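Local atomic coordinates of 3,4-dihydroxy-2-butanone 4-phosphate synthase (Candida albicans, PDB entry 1TKS), a protein that catalyses the conversion of D-ribulose 5-phosphate to formate and 3,4-dihydroxy-2-butanone 4-phosphate in riboflavin biosynthesis. Residues Asn3-Ile8 against Ile195-Glu200; Leu21-Asp26 against Lys191-Asn196; Cys91-Gly96 against Arg106-Arg111. All blocks are in the same frame, centred on the assembly; numbering follows the deposited sequence.

In the fold
Interaction 1 joins the two ends of the chain; interaction 2 lies beside it, the centres about 6 Å apart, and the two share Ile195 and Asn196 on helix 195-203. Interaction 2 pairs two neighbouring parallel strands, and Thr6 of interaction 1 joins the outer side of this pair through a probable backbone hydrogen bond, Thr6 N lying 2.8 Å from Ile192 O. Interaction 2 also comes nearest the probable active site: the side chain of Asp25 is about 3 Å from that of His145, a likely magnesium ligand. Interaction 3 lies on the opposite side of the chain's centre, away from the annotated sites, its centre about 27 Å from that of interaction 2 and about 32 Å from that of interaction 1.

Interaction 1: residues Asn3-Ile8 against Ile195-Glu200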
ATOM      1  N   ASN B   3     -22.406  20.398  13.458  1.00 25.62           N
ATOM      2  CA  ASN B   3     -21.443  20.305  14.591  1.00 23.50           C
ATOM      3  C   ASN B   3     -20.425  19.187  14.368  1.00 21.73           C
ATOM      4  O   ASN B   3     -19.592  18.913  15.233  1.00 22.92           O
ATOM      5  CB  ASN B   3     -22.198  20.063  15.902  1.00 26.55           C
ATOM      6  CG  ASN B   3     -22.968  18.756  15.902  1.00 28.54           C
ATOM      7  OD1 ASN B   3     -23.860  18.545  15.081  1.00 31.56           O
ATOM      8  ND2 ASN B   3     -22.623  17.868  16.829  1.00 32.33           N
ATOM      9  N   ILE B   4     -20.503  18.535  13.211  1.00 17.51           N
ATOM     10  CA  ILE B   4     -19.581  17.455  12.883  1.00 14.95           C
ATOM     11  C   ILE B   4     -18.823  17.741  11.596  1.00 13.21           C
ATOM     12  O   ILE B   4     -17.594  17.656  11.558  1.00 12.10           O
ATOM     13  CB  ILE B   4     -20.320  16.102  12.718  1.00 15.03           C
ATOM     14  CG1 ILE B   4     -20.861  15.635  14.070  1.00 15.12           C
ATOM     15  CG2 ILE B   4     -19.375  15.053  12.133  1.00 15.01           C
ATOM     16  CD1 ILE B   4     -21.650  14.340  14.003  1.00 17.71           C
ATOM     17  N   PHE B   5     -19.557  18.085  10.543  1.00 11.68           N
ATOM     18  CA  PHE B   5     -18.932  18.354   9.256  1.00 10.88           C
ATOM     19  C   PHE B   5     -18.693  19.832   8.971  1.00 10.37           C
ATOM     20  O   PHE B   5     -19.538  20.686   9.248  1.00 11.62           O
ATOM     21  CB  PHE B   5     -19.762  17.739   8.125  1.00 10.27           C
ATOM     22  CG  PHE B   5     -20.024  16.268   8.302  1.00  8.37           C
ATOM     23  CD1 PHE B   5     -21.211  15.822   8.878  1.00  8.96           C
ATOM     24  CD2 PHE B   5     -19.068  15.325   7.920  1.00  9.42           C
ATOM     25  CE1 PHE B   5     -21.438  14.466   9.076  1.00  9.67           C
ATOM     26  CE2 PHE B   5     -19.291  13.964   8.117  1.00  8.42           C
ATOM     27  CZ  PHE B   5     -20.480  13.529   8.694  1.00  8.26           C
ATOM     28  N   THR B   6     -17.523  20.109   8.407  1.00  9.65           N
ATOM     29  CA  THR B   6     -17.097  21.458   8.051  1.00  9.02           C
ATOM     30  C   THR B   6     -17.775  21.935   6.766  1.00  9.31           C
ATOM     31  O   THR B   6     -17.904  21.177   5.806  1.00  9.74           O
ATOM     32  CB  THR B   6     -15.564  21.495   7.841  1.00  8.49           C
ATOM     33  OG1 THR B   6     -14.902  21.244   9.087  1.00  9.89           O
ATOM     34  CG2 THR B   6     -15.119  22.843   7.297  1.00  9.46           C
ATOM     35  N   PRO B   7     -18.236  23.197   6.739  1.00  9.56           N
ATOM     36  CA  PRO B   7     -18.891  23.739   5.542  1.00 10.42           C
ATOM     37  C   PRO B   7     -17.927  23.627   4.358  1.00  9.97           C
ATOM     38  O   PRO B   7     -16.728  23.875   4.501  1.00  9.48           O
ATOM     39  CB  PRO B   7     -19.158  25.193   5.923  1.00 11.11           C
ATOM     40  CG  PRO B   7     -19.360  25.121   7.399  1.00 11.85           C
ATOM     41  CD  PRO B   7     -18.266  24.176   7.840  1.00  9.67           C
ATOM     42  N   ILE B   8     -18.450  23.273   3.188  1.00 10.53           N
ATOM     43  CA  ILE B   8     -17.614  23.101   2.002  1.00 10.64           C
ATOM     44  C   ILE B   8     -16.646  24.239   1.692  1.00  9.58           C
ATOM     45  O   ILE B   8     -15.477  23.990   1.410  1.00 10.28           O
ATOM     46  CB  ILE B   8     -18.468  22.841   0.731  1.00 11.84           C
ATOM     47  CG1 ILE B   8     -18.963  21.395   0.705  1.00 14.17           C
ATOM     48  CG2 ILE B   8     -17.630  23.079  -0.515  1.00 13.69           C
ATOM     49  CD1 ILE B   8     -19.698  20.982   1.910  1.00 20.43           C
ATOM     50  N   ILE B 195     -19.276  13.319   1.033  1.00  9.70           N
ATOM     51  CA  ILE B 195     -19.583  13.474  -0.385  1.00 11.09           C
ATOM     52  C   ILE B 195     -20.979  13.990  -0.669  1.00 12.25           C
ATOM     53  O   ILE B 195     -21.169  14.789  -1.580  1.00 11.38           O
ATOM     54  CB  ILE B 195     -19.357  12.152  -1.139  1.00 10.77           C
ATOM     55  CG1 ILE B 195     -17.875  11.776  -1.053  1.00 11.60           C
ATOM     56  CG2 ILE B 195     -19.802  12.290  -2.592  1.00 11.58           C
ATOM     57  CD1 ILE B 195     -17.537  10.420  -1.644  1.00 10.97           C
ATOM     58  N   ASN B 196     -21.959  13.527   0.099  1.00 13.20           N
ATOM     59  CA  ASN B 196     -23.325  13.985  -0.088  1.00 13.91           C
ATOM     60  C   ASN B 196     -23.344  15.497   0.081  1.00 14.18           C
ATOM     61  O   ASN B 196     -23.972  16.227  -0.687  1.00 12.65           O
ATOM     62  CB  ASN B 196     -24.242  13.342   0.948  1.00 18.56           C
ATOM     63  CG  ASN B 196     -25.166  12.318   0.342  1.00 23.68           C
ATOM     64  OD1 ASN B 196     -24.729  11.271  -0.137  1.00 27.06           O
ATOM     65  ND2 ASN B 196     -26.458  12.618   0.350  1.00 27.75           N
ATOM     66  N   GLN B 197     -22.637  15.951   1.106  1.00 13.60           N
ATOM     67  CA  GLN B 197     -22.532  17.365   1.426  1.00 14.53           C
ATOM     68  C   GLN B 197     -21.887  18.118   0.262  1.00 13.28           C
ATOM     69  O   GLN B 197     -22.299  19.225  -0.084  1.00 15.36           O
ATOM     70  CB  GLN B 197     -21.689  17.517   2.693  1.00 14.56           C
ATOM     71  CG  GLN B 197     -21.632  18.910   3.262  1.00 12.62           C
ATOM     72  CD  GLN B 197     -20.497  19.077   4.258  1.00 11.58           C
ATOM     73  OE1 GLN B 197     -20.411  20.093   4.947  1.00 13.38           O
ATOM     74  NE2 GLN B 197     -19.614  18.084   4.331  1.00  8.21           N
ATOM     75  N   LEU B 198     -20.879  17.501  -0.350  1.00 11.93           N
ATOM     76  CA  LEU B 198     -20.168  18.109  -1.468  1.00 11.92           C
ATOM     77  C   LEU B 198     -21.017  18.137  -2.742  1.00 12.33           C
ATOM     78  O   LEU B 198     -20.990  19.114  -3.492  1.00 11.78           O
ATOM     79  CB  LEU B 198     -18.860  17.353  -1.712  1.00 13.69           C
ATOM     80  CG  LEU B 198     -17.883  17.958  -2.720  1.00 16.21           C
ATOM     81  CD1 LEU B 198     -17.572  19.400  -2.333  1.00 15.86           C
ATOM     82  CD2 LEU B 198     -16.606  17.123  -2.757  1.00 16.08           C
ATOM     83  N   VAL B 199     -21.773  17.068  -2.987  1.00 11.32           N
ATOM     84  CA  VAL B 199     -22.629  17.001  -4.168  1.00 11.59           C
ATOM     85  C   VAL B 199     -23.705  18.080  -4.094  1.00 13.21           C
ATOM     86  O   VAL B 199     -24.031  18.714  -5.096  1.00 14.74           O
ATOM     87  CB  VAL B 199     -23.302  15.612  -4.301  1.00 10.52           C
ATOM     88  CG1 VAL B 199     -24.365  15.647  -5.403  1.00 11.70           C
ATOM     89  CG2 VAL B 199     -22.253  14.559  -4.625  1.00 10.66           C
ATOM     90  N   GLU B 200     -24.251  18.293  -2.901  1.00 12.48           N
ATOM     91  CA  GLU B 200     -25.275  19.310  -2.729  1.00 15.22           C
ATOM     92  C   GLU B 200     -24.692  20.674  -3.074  1.00 15.64           C
ATOM     93  O   GLU B 200     -25.347  21.500  -3.712  1.00 15.52           O
ATOM     94  CB  GLU B 200     -25.788  19.310  -1.287  1.00 16.40           C
ATOM     95  CG  GLU B 200     -26.688  18.130  -0.950  1.00 22.23           C
ATOM     96  CD  GLU B 200     -27.183  18.172   0.479  1.00 25.48           C
ATOM     97  OE1 GLU B 200     -27.574  19.266   0.943  1.00 29.38           O
ATOM     98  OE2 GLU B 200     -27.200  17.112   1.142  1.00 29.47           O
TER
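Ile8 and Leu198 form the apolar part of a contact between the two ends of the chain: the N-terminal segment, Asn3-Ile8, runs past the first turns of the C-terminal helix 195-203. Ile8 CG1 lies 3.9 Å from Leu198 CD1, and Ile8 CG2 is 4.1 Å from the same methyl, so this one leucine branch meets both branches of the isoleucine. The two side chains cross at about a right angle. The leucine also reaches the core beyond, where it touches Leu152 and Leu155 of helix 145-155. A branched aliphatic residue at each position suits a buried place of this kind.

Gln197 covers the rest. Its extended chain runs past Ile8, in the opposite direction, toward Phe5 CB and Thr6 O, though both the way the amide is turned and its fit against Ile8 CD1 are doubtful. The aromatic ring of Phe5 leads away from the helix; Ile4 CG2 sits 3.7 Å above its plane, over the centre, while the Phe5 side chain also touches Ile192 and Asn194 on the adjoining strand and Leu178. Pro7, at the N-cap position of helix 8-16, ends the extended run, and the helix begins with Ile8 directed at its neighbour.

The chemistry is therefore mixed. A small buried aliphatic pair supplies the hydrophobic part, whereas the long polar chain of Gln197, only partly exposed, ends near Thr6 O, in the irregular run before Ile8; a hydrogen bond there would depend on how the amide is really turned.

Interaction 2: residues Leu21-Asp26 against Lys191-Asn196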
ATOM      1  N   LEU B  21      -8.193  16.504   4.417  1.00 10.08           N
ATOM      2  CA  LEU B  21      -9.605  16.555   4.744  1.00  8.93           C
ATOM      3  C   LEU B  21      -9.988  15.100   4.962  1.00  7.76           C
ATOM      4  O   LEU B  21      -9.506  14.215   4.256  1.00  8.06           O
ATOM      5  CB  LEU B  21     -10.441  17.138   3.601  1.00 11.26           C
ATOM      6  CG  LEU B  21     -10.407  18.653   3.416  1.00  9.24           C
ATOM      7  CD1 LEU B  21     -11.262  19.037   2.213  1.00 11.12           C
ATOM      8  CD2 LEU B  21     -10.926  19.342   4.670  1.00 11.51           C
ATOM      9  N   ILE B  22     -10.806  14.848   5.976  1.00  7.13           N
ATOM     10  CA  ILE B  22     -11.290  13.503   6.237  1.00  8.48           C
ATOM     11  C   ILE B  22     -12.594  13.491   5.457  1.00  9.47           C
ATOM     12  O   ILE B  22     -13.437  14.372   5.633  1.00  9.84           O
ATOM     13  CB  ILE B  22     -11.562  13.272   7.732  1.00  8.80           C
ATOM     14  CG1 ILE B  22     -10.242  13.324   8.501  1.00 10.46           C
ATOM     15  CG2 ILE B  22     -12.244  11.919   7.938  1.00  9.65           C
ATOM     16  CD1 ILE B  22     -10.398  13.401  10.012  1.00 12.42           C
ATOM     17  N   VAL B  23     -12.748  12.507   4.582  1.00 10.05           N
ATOM     18  CA  VAL B  23     -13.933  12.423   3.745  1.00  9.45           C
ATOM     19  C   VAL B  23     -14.745  11.145   3.956  1.00  8.07           C
ATOM     20  O   VAL B  23     -14.209  10.045   3.857  1.00  9.11           O
ATOM     21  CB  VAL B  23     -13.523  12.532   2.255  1.00  9.79           C
ATOM     22  CG1 VAL B  23     -14.736  12.444   1.361  1.00 10.16           C
ATOM     23  CG2 VAL B  23     -12.784  13.849   2.019  1.00 11.85           C
ATOM     24  N   MET B  24     -16.036  11.307   4.254  1.00  7.95           N
ATOM     25  CA  MET B  24     -16.960  10.186   4.457  1.00  8.46           C
ATOM     26  C   MET B  24     -17.932  10.233   3.277  1.00  9.52           C
ATOM     27  O   MET B  24     -18.013  11.249   2.583  1.00  8.54           O
ATOM     28  CB  MET B  24     -17.789  10.360   5.733  1.00  8.03           C
ATOM     29  CG  MET B  24     -17.119  11.034   6.883  1.00  9.24           C
ATOM     30  SD  MET B  24     -15.651  10.130   7.456  1.00  8.96           S
ATOM     31  CE  MET B  24     -16.374   8.874   8.416  1.00 12.70           C
ATOM     32  N   ASP B  25     -18.653   9.143   3.036  1.00  9.68           N
ATOM     33  CA  ASP B  25     -19.635   9.111   1.951  1.00 10.76           C
ATOM     34  C   ASP B  25     -20.788  10.061   2.251  1.00 10.03           C
ATOM     35  O   ASP B  25     -21.205  10.839   1.394  1.00 10.32           O
ATOM     36  CB  ASP B  25     -20.204   7.705   1.768  1.00 11.13           C
ATOM     37  CG  ASP B  25     -19.251   6.781   1.054  1.00 13.12           C
ATOM     38  OD1 ASP B  25     -18.483   7.267   0.201  1.00 14.43           O
ATOM     39  OD2 ASP B  25     -19.285   5.564   1.331  1.00 16.10           O
ATOM     40  N   ASP B  26     -21.324   9.966   3.462  1.00  8.78           N
ATOM     41  CA  ASP B  26     -22.412  10.835   3.887  1.00  8.33           C
ATOM     42  C   ASP B  26     -22.368  10.988   5.402  1.00  8.70           C
ATOM     43  O   ASP B  26     -21.304  10.845   6.001  1.00 10.57           O
ATOM     44  CB  ASP B  26     -23.777  10.313   3.396  1.00  9.88           C
ATOM     45  CG  ASP B  26     -24.068   8.875   3.806  1.00  9.94           C
ATOM     46  OD1 ASP B  26     -24.883   8.243   3.103  1.00 10.25           O
ATOM     47  OD2 ASP B  26     -23.517   8.384   4.808  1.00  8.78           O
ATOM     48  N   LYS B 191     -10.218  18.938   9.261  1.00  9.65           N
ATOM     49  CA  LYS B 191     -11.639  19.132   8.996  1.00  9.32           C
ATOM     50  C   LYS B 191     -12.244  17.901   8.333  1.00  8.68           C
ATOM     51  O   LYS B 191     -11.568  17.180   7.599  1.00 10.11           O
ATOM     52  CB  LYS B 191     -11.835  20.358   8.101  1.00 10.57           C
ATOM     53  CG  LYS B 191     -11.587  21.690   8.810  1.00 10.53           C
ATOM     54  CD  LYS B 191     -11.377  22.811   7.801  1.00 12.03           C
ATOM     55  CE  LYS B 191     -11.537  24.184   8.437  1.00 12.86           C
ATOM     56  NZ  LYS B 191     -10.682  24.358   9.646  1.00 13.52           N
ATOM     57  N   ILE B 192     -13.530  17.678   8.586  1.00  9.51           N
ATOM     58  CA  ILE B 192     -14.238  16.519   8.047  1.00  9.11           C
ATOM     59  C   ILE B 192     -15.419  16.943   7.182  1.00  9.99           C
ATOM     60  O   ILE B 192     -16.153  17.862   7.536  1.00 10.56           O
ATOM     61  CB  ILE B 192     -14.781  15.636   9.195  1.00 10.41           C
ATOM     62  CG1 ILE B 192     -13.651  15.304  10.172  1.00 11.00           C
ATOM     63  CG2 ILE B 192     -15.412  14.364   8.630  1.00 11.63           C
ATOM     64  CD1 ILE B 192     -14.127  14.623  11.432  1.00 13.45           C
ATOM     65  N   ILE B 193     -15.589  16.279   6.044  1.00  9.16           N
ATOM     66  CA  ILE B 193     -16.705  16.567   5.144  1.00  8.62           C
ATOM     67  C   ILE B 193     -17.243  15.239   4.622  1.00  8.69           C
ATOM     68  O   ILE B 193     -16.666  14.184   4.886  1.00  8.61           O
ATOM     69  CB  ILE B 193     -16.270  17.403   3.903  1.00  8.16           C
ATOM     70  CG1 ILE B 193     -15.171  16.669   3.128  1.00  8.73           C
ATOM     71  CG2 ILE B 193     -15.781  18.780   4.331  1.00  7.51           C
ATOM     72  CD1 ILE B 193     -14.949  17.202   1.723  1.00 11.68           C
ATOM     73  N   ASN B 194     -18.357  15.279   3.903  1.00  8.19           N
ATOM     74  CA  ASN B 194     -18.883  14.061   3.309  1.00  8.70           C
ATOM     75  C   ASN B 194     -19.278  14.355   1.866  1.00  9.66           C
ATOM     76  O   ASN B 194     -19.540  15.506   1.507  1.00  8.75           O
ATOM     77  CB  ASN B 194     -20.034  13.460   4.148  1.00 10.19           C
ATOM     78  CG  ASN B 194     -21.270  14.335   4.203  1.00  9.85           C
ATOM     79  OD1 ASN B 194     -22.042  14.399   3.248  1.00 10.89           O
ATOM     80  ND2 ASN B 194     -21.473  15.004   5.335  1.00  9.38           N
ATOM     81  N   ILE B 195     -19.276  13.319   1.033  1.00  9.70           N
ATOM     82  CA  ILE B 195     -19.583  13.474  -0.385  1.00 11.09           C
ATOM     83  C   ILE B 195     -20.979  13.990  -0.669  1.00 12.25           C
ATOM     84  O   ILE B 195     -21.169  14.789  -1.580  1.00 11.38           O
ATOM     85  CB  ILE B 195     -19.357  12.152  -1.139  1.00 10.77           C
ATOM     86  CG1 ILE B 195     -17.875  11.776  -1.053  1.00 11.60           C
ATOM     87  CG2 ILE B 195     -19.802  12.290  -2.592  1.00 11.58           C
ATOM     88  CD1 ILE B 195     -17.537  10.420  -1.644  1.00 10.97           C
ATOM     89  N   ASN B 196     -21.959  13.527   0.099  1.00 13.20           N
ATOM     90  CA  ASN B 196     -23.325  13.985  -0.088  1.00 13.91           C
ATOM     91  C   ASN B 196     -23.344  15.497   0.081  1.00 14.18           C
ATOM     92  O   ASN B 196     -23.972  16.227  -0.687  1.00 12.65           O
ATOM     93  CB  ASN B 196     -24.242  13.342   0.948  1.00 18.56           C
ATOM     94  CG  ASN B 196     -25.166  12.318   0.342  1.00 23.68           C
ATOM     95  OD1 ASN B 196     -24.729  11.271  -0.137  1.00 27.06           O
ATOM     96  ND2 ASN B 196     -26.458  12.618   0.350  1.00 27.75           N
TER
HETATM   97  O   HOH W   1     -22.608  10.176  -1.197  1.00 28.25           O
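Ile22 and Ile193 are joined through their peptide groups in the middle of a parallel strand pair. Ile193 N donates to Ile22 O at 2.9 Å, nearly in line with the carbonyl, and Ile192 CA approaches the same oxygen at 3.3 Å. On one side of this bond Ile22 N reaches Lys191 O, on the other Met24 N reaches Ile193 O, the zigzag expected of parallel strands. The pairing outlasts the second strand: Ile195 N binds Met24 O and Asn196 N binds Asp25 O, so the first NH groups of helix 195-203 still face the neighbouring segment.

Side chains on the two faces follow this register. Ile22 and Ile192 lie side by side, Ile22 CD1 being 3.8 Å from Ile192 CG1. On the other face Val23 and Ile193 also point the same way, with Val23 CG2 3.9 Å from Ile193 CG1. Beta-branched residues suit such strands, filling both faces close to the backbone.

Next come the polar groups at the strand ends. Asn194, the N-cap of the helix, turns OD1 to Gln197 N, a role suited to its short amide. Asp25 OD1 accepts from His145 NE2, making it a probable second-shell residue for a magnesium site. A water lies 3.0 Å from Asp25 O and 2.6 Å from Asn196 OD1.

Helix 178-188 covers the face of Ile22 and Met24, touching them with Cys181, while helices 8-16 and 145-155 lie on the face of Ile193, through Ala11 and Leu152. In this chain's mixed sheet, ordered 162-166, 34-38, 21-24, 191-194, strand 191-194 is outermost, and Thr6 meets its outer side through the backbone of Ile192.

Interaction 3: residues Cys91-Gly96 against Arg106-Arg111; sequences CDFAEG and RALTTR
Thr109 OG1 is gripped by several groups where helix 103-114 passes strand 91-93. Phe93 N donates to it at 2.9 Å in an almost straight bond, 170° at the hydrogen. The hydroxyl also hydrogen-bonds the carbonyl of Asp105 in its own helix, and a water lies 2.7 Å from it. That water is 2.8 Å from Asp92 OD2, an oxygen also hydrogen-bonded to His128 N. Threonine fits this place because its two branches do different work: OG1 makes the polar links to strand, helix and water, while CG2 rests 3.7 Å from Cys91 O.

Strand 91-93 crosses the helix at 92°, with the short axes 7.0 Å apart; it pairs antiparallel with strand 123-124. At the crossing Phe93 and Leu108 make the apolar contact. CD2 of the Phe93 ring comes 4.0 Å from Leu108 CG, the two side chains crossing at a slant. Phe123 meets the same aromatic group edge-to-face. Leucine, with its forked end, reaches farther along the loop too: Leu108 CD2 lies 3.7 Å from Gly96 O. Gly96 has a positive phi of 109°, a conformation in which a CB would press on the carbonyl O of Glu95 and also collide with Leu108 CD2, so glycine suits the position on both counts. Gly96 O accepts a hydrogen bond from His104 NE2.

One turn of the helix is reinforced by Thr110, whose N and OG1 bind Arg106 O from opposite faces of its plane, OG1 at 2.8 Å. The guanidinium of Arg106 gives NH1 to Gly56 O and NH2 to Ser55 O of the second subunit.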
ATOM      1  N   CYS B  91       3.101   3.380 -10.872  1.00  9.26           N
ATOM      2  CA  CYS B  91       4.240   4.133 -11.374  1.00  8.66           C
ATOM      3  C   CYS B  91       5.051   4.848 -10.294  1.00  7.60           C
ATOM      4  O   CYS B  91       4.589   5.050  -9.167  1.00  8.18           O
ATOM      5  CB  CYS B  91       3.756   5.178 -12.384  1.00  7.88           C
ATOM      6  SG  CYS B  91       2.779   6.511 -11.613  1.00 11.10           S
ATOM      7  N   ASP B  92       6.271   5.216 -10.676  1.00  9.09           N
ATOM      8  CA  ASP B  92       7.221   5.954  -9.843  1.00  8.66           C
ATOM      9  C   ASP B  92       7.807   7.039 -10.740  1.00  9.42           C
ATOM     10  O   ASP B  92       8.087   6.791 -11.915  1.00 10.02           O
ATOM     11  CB  ASP B  92       8.391   5.069  -9.402  1.00  9.53           C
ATOM     12  CG  ASP B  92       8.037   4.125  -8.274  1.00 10.55           C
ATOM     13  OD1 ASP B  92       8.698   3.075  -8.185  1.00 11.76           O
ATOM     14  OD2 ASP B  92       7.127   4.436  -7.484  1.00  9.56           O
ATOM     15  N   PHE B  93       7.992   8.235 -10.199  1.00  9.12           N
ATOM     16  CA  PHE B  93       8.606   9.307 -10.973  1.00  9.87           C
ATOM     17  C   PHE B  93      10.076   8.902 -10.992  1.00 10.51           C
ATOM     18  O   PHE B  93      10.667   8.653  -9.941  1.00 11.77           O
ATOM     19  CB  PHE B  93       8.447  10.646 -10.260  1.00 10.62           C
ATOM     20  CG  PHE B  93       8.894  11.825 -11.073  1.00 12.25           C
ATOM     21  CD1 PHE B  93       8.235  12.161 -12.250  1.00 11.47           C
ATOM     22  CD2 PHE B  93       9.958  12.614 -10.649  1.00 13.09           C
ATOM     23  CE1 PHE B  93       8.624  13.274 -12.993  1.00 13.65           C
ATOM     24  CE2 PHE B  93      10.358  13.732 -11.387  1.00 13.17           C
ATOM     25  CZ  PHE B  93       9.687  14.059 -12.560  1.00 11.96           C
ATOM     26  N   ALA B  94      10.662   8.832 -12.182  1.00 11.33           N
ATOM     27  CA  ALA B  94      12.050   8.411 -12.338  1.00 13.40           C
ATOM     28  C   ALA B  94      13.103   9.266 -11.637  1.00 14.07           C
ATOM     29  O   ALA B  94      13.783   8.798 -10.724  1.00 14.86           O
ATOM     30  CB  ALA B  94      12.386   8.302 -13.819  1.00 14.63           C
ATOM     31  N   GLU B  95      13.239  10.516 -12.064  1.00 14.57           N
ATOM     32  CA  GLU B  95      14.249  11.395 -11.487  1.00 14.28           C
ATOM     33  C   GLU B  95      13.947  11.893 -10.081  1.00 13.83           C
ATOM     34  O   GLU B  95      12.961  12.591  -9.841  1.00 14.85           O
ATOM     35  CB  GLU B  95      14.504  12.576 -12.428  1.00 16.41           C
ATOM     36  CG  GLU B  95      15.527  13.585 -11.928  1.00 18.22           C
ATOM     37  CD  GLU B  95      15.872  14.627 -12.976  1.00 22.53           C
ATOM     38  OE1 GLU B  95      16.711  14.336 -13.852  1.00 22.91           O
ATOM     39  OE2 GLU B  95      15.291  15.730 -12.931  1.00 25.19           O
ATOM     40  N   GLY B  96      14.816  11.527  -9.146  1.00 12.61           N
ATOM     41  CA  GLY B  96      14.625  11.954  -7.776  1.00 13.25           C
ATOM     42  C   GLY B  96      14.222  10.829  -6.847  1.00 13.51           C
ATOM     43  O   GLY B  96      14.184  11.025  -5.635  1.00 13.42           O
ATOM     44  N   ARG B 106       7.266   8.555  -2.767  1.00  7.67           N
ATOM     45  CA  ARG B 106       5.840   8.523  -3.067  1.00  8.08           C
ATOM     46  C   ARG B 106       5.261   9.928  -3.139  1.00  8.03           C
ATOM     47  O   ARG B 106       4.383  10.193  -3.958  1.00  8.56           O
ATOM     48  CB  ARG B 106       5.072   7.660  -2.053  1.00  8.24           C
ATOM     49  CG  ARG B 106       5.195   6.171  -2.361  1.00  9.31           C
ATOM     50  CD  ARG B 106       4.112   5.328  -1.714  1.00  8.18           C
ATOM     51  NE  ARG B 106       4.400   4.980  -0.325  1.00  7.65           N
ATOM     52  CZ  ARG B 106       3.615   4.198   0.410  1.00  7.92           C
ATOM     53  NH1 ARG B 106       2.504   3.697  -0.118  1.00  7.88           N
ATOM     54  NH2 ARG B 106       3.940   3.900   1.661  1.00  7.42           N
ATOM     55  N   ALA B 107       5.760  10.836  -2.306  1.00  7.52           N
ATOM     56  CA  ALA B 107       5.274  12.210  -2.335  1.00  7.49           C
ATOM     57  C   ALA B 107       5.710  12.875  -3.640  1.00  8.00           C
ATOM     58  O   ALA B 107       4.927  13.583  -4.273  1.00  8.98           O
ATOM     59  CB  ALA B 107       5.817  12.985  -1.138  1.00  8.58           C
ATOM     60  N   LEU B 108       6.960  12.643  -4.039  1.00  8.61           N
ATOM     61  CA  LEU B 108       7.491  13.220  -5.273  1.00  8.68           C
ATOM     62  C   LEU B 108       6.712  12.710  -6.476  1.00  8.29           C
ATOM     63  O   LEU B 108       6.366  13.478  -7.372  1.00  9.04           O
ATOM     64  CB  LEU B 108       8.981  12.879  -5.433  1.00  9.00           C
ATOM     65  CG  LEU B 108       9.710  13.270  -6.727  1.00 10.59           C
ATOM     66  CD1 LEU B 108       9.542  14.762  -7.000  1.00 10.93           C
ATOM     67  CD2 LEU B 108      11.196  12.922  -6.609  1.00 10.91           C
ATOM     68  N   THR B 109       6.430  11.414  -6.497  1.00  7.58           N
ATOM     69  CA  THR B 109       5.683  10.839  -7.604  1.00  7.41           C
ATOM     70  C   THR B 109       4.280  11.440  -7.660  1.00  7.29           C
ATOM     71  O   THR B 109       3.778  11.770  -8.735  1.00  8.43           O
ATOM     72  CB  THR B 109       5.586   9.311  -7.469  1.00  9.44           C
ATOM     73  OG1 THR B 109       6.894   8.744  -7.606  1.00  9.44           O
ATOM     74  CG2 THR B 109       4.670   8.728  -8.537  1.00 10.60           C
ATOM     75  N   THR B 110       3.652  11.588  -6.497  1.00  8.59           N
ATOM     76  CA  THR B 110       2.311  12.147  -6.433  1.00  7.80           C
ATOM     77  C   THR B 110       2.272  13.585  -6.960  1.00  8.96           C
ATOM     78  O   THR B 110       1.391  13.937  -7.748  1.00  8.92           O
ATOM     79  CB  THR B 110       1.768  12.093  -4.991  1.00  7.25           C
ATOM     80  OG1 THR B 110       1.707  10.724  -4.570  1.00  7.05           O
ATOM     81  CG2 THR B 110       0.377  12.698  -4.916  1.00  7.44           C
ATOM     82  N   ARG B 111       3.226  14.411  -6.542  1.00  9.77           N
ATOM     83  CA  ARG B 111       3.265  15.797  -7.000  1.00 10.11           C
ATOM     84  C   ARG B 111       3.523  15.825  -8.506  1.00 10.15           C
ATOM     85  O   ARG B 111       2.971  16.661  -9.228  1.00 10.92           O
ATOM     86  CB  ARG B 111       4.363  16.583  -6.270  1.00  8.66           C
ATOM     87  CG  ARG B 111       4.159  16.731  -4.758  1.00  9.61           C
ATOM     88  CD  ARG B 111       5.071  17.810  -4.173  1.00  8.75           C
ATOM     89  NE  ARG B 111       6.486  17.549  -4.443  1.00  8.83           N
ATOM     90  CZ  ARG B 111       7.252  16.728  -3.729  1.00  8.26           C
ATOM     91  NH1 ARG B 111       6.752  16.077  -2.684  1.00  8.58           N
ATOM     92  NH2 ARG B 111       8.521  16.544  -4.071  1.00  8.96           N
TER
HETATM   93  O   HOH W   2       7.033   6.694  -5.868  1.00  9.39           O